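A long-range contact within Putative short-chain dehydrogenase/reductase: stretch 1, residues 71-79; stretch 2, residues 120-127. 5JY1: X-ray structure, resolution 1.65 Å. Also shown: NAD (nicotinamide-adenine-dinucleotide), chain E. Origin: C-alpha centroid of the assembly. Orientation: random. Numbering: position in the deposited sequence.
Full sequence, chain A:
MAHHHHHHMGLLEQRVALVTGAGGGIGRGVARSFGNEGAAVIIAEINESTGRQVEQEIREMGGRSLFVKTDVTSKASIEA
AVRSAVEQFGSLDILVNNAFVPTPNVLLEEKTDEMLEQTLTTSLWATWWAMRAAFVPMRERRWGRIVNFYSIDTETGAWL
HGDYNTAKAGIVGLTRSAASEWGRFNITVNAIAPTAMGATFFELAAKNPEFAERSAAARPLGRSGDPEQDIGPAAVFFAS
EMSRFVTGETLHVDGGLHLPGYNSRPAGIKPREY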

# COMPACT_ATOMS: atom_id res chain seq x y z
N ASP A 71 26.85 -4.35 -20.88
CA ASP A 71 27.07 -3.36 -19.84
C ASP A 71 25.80 -2.52 -19.78
O ASP A 71 25.57 -1.68 -20.66
N VAL A 72 24.98 -2.73 -18.74
CA VAL A 72 23.67 -2.08 -18.67
C VAL A 72 23.78 -0.60 -18.33
O VAL A 72 22.76 0.09 -18.29
N THR A 73 24.99 -0.09 -18.11
CA THR A 73 25.17 1.36 -18.03
C THR A 73 25.25 2.00 -19.40
O THR A 73 25.32 3.24 -19.49
N SER A 74 25.22 1.21 -20.48
CA SER A 74 25.32 1.72 -21.84
C SER A 74 24.07 1.34 -22.62
O SER A 74 23.80 0.15 -22.83
N LYS A 75 23.32 2.35 -23.06
CA LYS A 75 22.14 2.13 -23.88
C LYS A 75 22.47 1.29 -25.11
O LYS A 75 21.74 0.36 -25.46
N ALA A 76 23.58 1.61 -25.79
CA ALA A 76 23.94 0.87 -27.00
C ALA A 76 24.18 -0.61 -26.70
O ALA A 76 23.80 -1.47 -27.49
N SER A 77 24.82 -0.91 -25.56
CA SER A 77 25.13 -2.30 -25.23
C SER A 77 23.86 -3.09 -24.96
O SER A 77 23.73 -4.25 -25.39
N ILE A 78 22.91 -2.49 -24.24
CA ILE A 78 21.62 -3.12 -24.00
C ILE A 78 20.90 -3.37 -25.32
O ILE A 78 20.36 -4.46 -25.56
N GLU A 79 20.86 -2.35 -26.19
CA GLU A 79 20.17 -2.50 -27.47
C GLU A 79 20.82 -3.58 -28.32
O GLU A 79 20.13 -4.36 -28.98
N LEU A 120 21.26 5.35 -9.93
CA LEU A 120 20.22 5.64 -10.92
C LEU A 120 20.57 5.04 -12.28
O LEU A 120 19.69 4.51 -12.97
N THR A 121 21.85 5.07 -12.66
CA THR A 121 22.24 4.51 -13.96
C THR A 121 22.09 2.99 -13.98
O THR A 121 21.47 2.44 -14.89
N THR A 122 22.65 2.30 -12.97
CA THR A 122 22.70 0.84 -13.04
C THR A 122 21.35 0.20 -12.75
O THR A 122 21.08 -0.91 -13.23
N SER A 123 20.50 0.86 -11.97
CA SER A 123 19.16 0.34 -11.71
C SER A 123 18.13 0.96 -12.65
O SER A 123 17.56 0.27 -13.50
N LEU A 124 17.94 2.28 -12.56
CA LEU A 124 16.77 2.88 -13.20
C LEU A 124 16.98 3.02 -14.71
O LEU A 124 16.14 2.56 -15.49
N TRP A 125 18.06 3.68 -15.13
CA TRP A 125 18.29 3.87 -16.56
C TRP A 125 18.45 2.53 -17.27
O TRP A 125 17.91 2.33 -18.37
N ALA A 126 19.18 1.60 -16.66
CA ALA A 126 19.32 0.27 -17.26
C ALA A 126 17.97 -0.37 -17.53
O ALA A 126 17.76 -0.97 -18.59
N THR A 127 17.04 -0.28 -16.57
CA THR A 127 15.71 -0.84 -16.75
C THR A 127 14.95 -0.10 -17.84
O THR A 127 14.33 -0.72 -18.71

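A turn can be laid against a helix without a single hydrogen bond between them; here the helix offers a small side chain where the backbones come close, and several polar groups of the turn are bonded within their own stretch or to a bound group. The contact between residues 71-79 and 120-127 of this putative short-chain dehydrogenase/reductase is a compact example. It buries 237 Å², both sides summed, and most of that area belongs to Ala 126, Thr 73 and Val 72.

Ala 126 is the centre of the arrangement. Its CA-to-CB bond points toward the turn, and because the side chain ends at the methyl, the backbones can come close: the CA atoms of Val 72 and Ala 126 lie 5.1 Å apart. Val 72 O sits 3.3 Å from Ala 126 CB, a tight carbonyl-to-methyl contact, and Val 72 CB lies 3.6 Å from the same Ala 126 CB. The CA-to-CB bond of Val 72 also points toward the helix; in the m rotamer, its CG2 comes to 4.1 Å from Thr 122 O. Ile 78, one helical turn into the segment that follows, adds a further apolar touch. With chi1 m and chi2 t, its side chain brings CD1 to 3.7 Å from Ala 126 O and to 4.5 Å from Ala 126 CB, so the alanine is met by both Val 72 and Ile 78.

Thr 73 extends the contact toward the earlier residues of the helix. Its CA-to-CB bond runs sideways, and the p rotamer leaves the methyl and the hydroxyl with different neighbours. Thr 73 CG2 packs against Thr 122 CG2 at 3.7 Å, while Thr 73 CB lies 3.8 Å from Thr 121 CG2. Thr 121 is in the m rotamer and Thr 122 in the p rotamer; both present methyls here, so three threonines meet through carbon, and the hydroxyl of Thr 121 finds its hydrogen bond elsewhere in the structure.

The polar work is done within the first stretch and with the cofactor. Asp 71, chi1 t, makes no contact with the 120-127 helix; instead its OD1 accepts from Thr 73 N at 3.0 Å and from Thr 73 OG1 at 2.5 Å, which ties the threonine hydroxyl to the first residue of the turn. The type I turn is closed by Ser 74 N donating to Asp 71 O at 2.9 Å. Ser 74 then caps the following helix, its OG accepting a weak bond from Ser 77 N at 3.3 Å, and Ser 77 OG in turn accepts from Asp 71 N at 2.9 Å.

The adenine of NAD completes the picture. Val 72 N donates to NAD N1A at 3.1 Å, nearly straight at 172°, while NAD N6A gives a weak bond to Asp 71 OD1 at 3.0 Å. Val 72 thus bonds to the adenine through its backbone nitrogen while its carbonyl and side chain rest on Ala 126.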

# COMPACT_ATOMS: atom_id res chain seq x y z
CB ASP A 71 28.30 -2.50 -20.16
CG ASP A 71 28.61 -1.46 -19.08
OD1 ASP A 71 27.75 -1.18 -18.22
OD2 ASP A 71 29.73 -0.90 -19.10
CB VAL A 72 22.74 -2.78 -17.66
CG1 VAL A 72 22.52 -4.25 -18.06
CG2 VAL A 72 23.27 -2.66 -16.24
CB THR A 73 26.41 1.72 -17.20
OG1 THR A 73 27.59 1.30 -17.89
CG2 THR A 73 26.36 1.06 -15.83
CB SER A 74 26.56 1.18 -22.55
OG SER A 74 26.49 1.48 -23.94
CB LYS A 75 21.56 3.48 -24.28
CG LYS A 75 20.35 3.41 -25.17
CD LYS A 75 19.96 4.82 -25.59
CE LYS A 75 18.58 4.86 -26.22
NZ LYS A 75 18.22 6.29 -26.50
CB ALA A 76 25.17 1.49 -27.65
CB SER A 77 26.05 -2.35 -24.01
OG SER A 77 26.40 -3.69 -23.68
CB ILE A 78 20.78 -2.25 -23.06
CG1 ILE A 78 21.39 -2.22 -21.66
CG2 ILE A 78 19.36 -2.76 -23.02
CD1 ILE A 78 20.75 -1.19 -20.73
CB GLU A 79 20.16 -1.15 -28.21
CG GLU A 79 19.22 -0.15 -27.56
CD GLU A 79 19.19 1.19 -28.27
OE1 GLU A 79 20.14 1.48 -29.03
OE2 GLU A 79 18.23 1.95 -28.06
CB LEU A 120 20.00 7.15 -11.04
CG LEU A 120 19.28 7.84 -9.88
CD1 LEU A 120 19.36 9.34 -10.06
CD2 LEU A 120 17.82 7.39 -9.76
CB THR A 121 23.68 4.90 -14.30
OG1 THR A 121 23.81 6.33 -14.34
CG2 THR A 121 24.08 4.31 -15.66
CB THR A 122 23.75 0.27 -12.08
OG1 THR A 122 23.39 0.58 -10.72
CG2 THR A 122 25.12 0.85 -12.37
CB SER A 123 18.78 0.57 -10.24
OG SER A 123 19.61 -0.20 -9.39
CB LEU A 124 16.45 4.23 -12.56
CG LEU A 124 15.17 4.90 -13.02
CD1 LEU A 124 13.98 3.95 -12.85
CD2 LEU A 124 14.94 6.20 -12.24
CB TRP A 125 19.53 4.73 -16.77
CG TRP A 125 19.25 6.20 -16.59
CD1 TRP A 125 19.52 6.96 -15.49
CD2 TRP A 125 18.64 7.07 -17.55
NE1 TRP A 125 19.11 8.27 -15.71
CE2 TRP A 125 18.58 8.36 -16.97
CE3 TRP A 125 18.15 6.89 -18.85
CZ2 TRP A 125 18.05 9.46 -17.65
CZ3 TRP A 125 17.62 7.98 -19.52
CH2 TRP A 125 17.58 9.25 -18.92
CB ALA A 126 20.15 -0.62 -16.35
CB THR A 127 14.95 -0.78 -15.41
OG1 THR A 127 15.60 -1.64 -14.47
CG2 THR A 127 13.52 -1.22 -15.57
PA NAD E . 24.50 -9.82 -7.19
O1A NAD E . 25.42 -8.75 -6.70
O2A NAD E . 24.72 -11.17 -6.54
O5B NAD E . 24.61 -9.97 -8.85
C5B NAD E . 24.64 -8.80 -9.58
C4B NAD E . 24.94 -9.16 -11.09
O4B NAD E . 24.86 -8.09 -11.80
C3B NAD E . 26.43 -9.65 -11.20
O3B NAD E . 26.50 -10.82 -11.95
C2B NAD E . 27.12 -8.49 -11.88
O2B NAD E . 28.38 -8.94 -12.57
C1B NAD E . 26.18 -8.08 -12.72
N9A NAD E . 26.43 -6.72 -13.16
C8A NAD E . 26.92 -5.72 -12.41
N7A NAD E . 27.01 -4.65 -13.16
C5A NAD E . 26.58 -4.97 -14.39
C6A NAD E . 26.47 -4.21 -15.55
N6A NAD E . 26.75 -2.83 -15.92
N1A NAD E . 26.01 -4.76 -16.65
C2A NAD E . 25.63 -6.08 -16.65
N3A NAD E . 25.74 -6.84 -15.53
C4A NAD E . 26.22 -6.25 -14.38
O3 NAD E . 22.95 -9.31 -6.93
PN NAD E . 21.71 -10.11 -6.24
O1N NAD E . 21.91 -10.13 -4.73
O2N NAD E . 21.55 -11.55 -6.75
O5D NAD E . 20.35 -9.21 -6.55
C5D NAD E . 19.79 -9.24 -7.86
C4D NAD E . 18.57 -8.26 -7.94
O4D NAD E . 17.76 -8.45 -6.90
C3D NAD E . 19.09 -6.82 -7.83
O3D NAD E . 18.36 -5.99 -8.59
C2D NAD E . 18.88 -6.50 -6.33
O2D NAD E . 18.85 -5.02 -6.19
C1D NAD E . 17.73 -7.08 -6.05
N1N NAD E . 17.60 -7.42 -4.64
C2N NAD E . 18.24 -8.50 -4.12
C3N NAD E . 18.11 -8.82 -2.77
C7N NAD E . 18.82 -10.02 -2.18
O7N NAD E . 18.56 -10.40 -1.04
N7N NAD E . 19.80 -10.71 -2.92
C4N NAD E . 17.33 -8.04 -1.96
C5N NAD E . 16.69 -6.97 -2.47
C6N NAD E . 16.82 -6.65 -3.83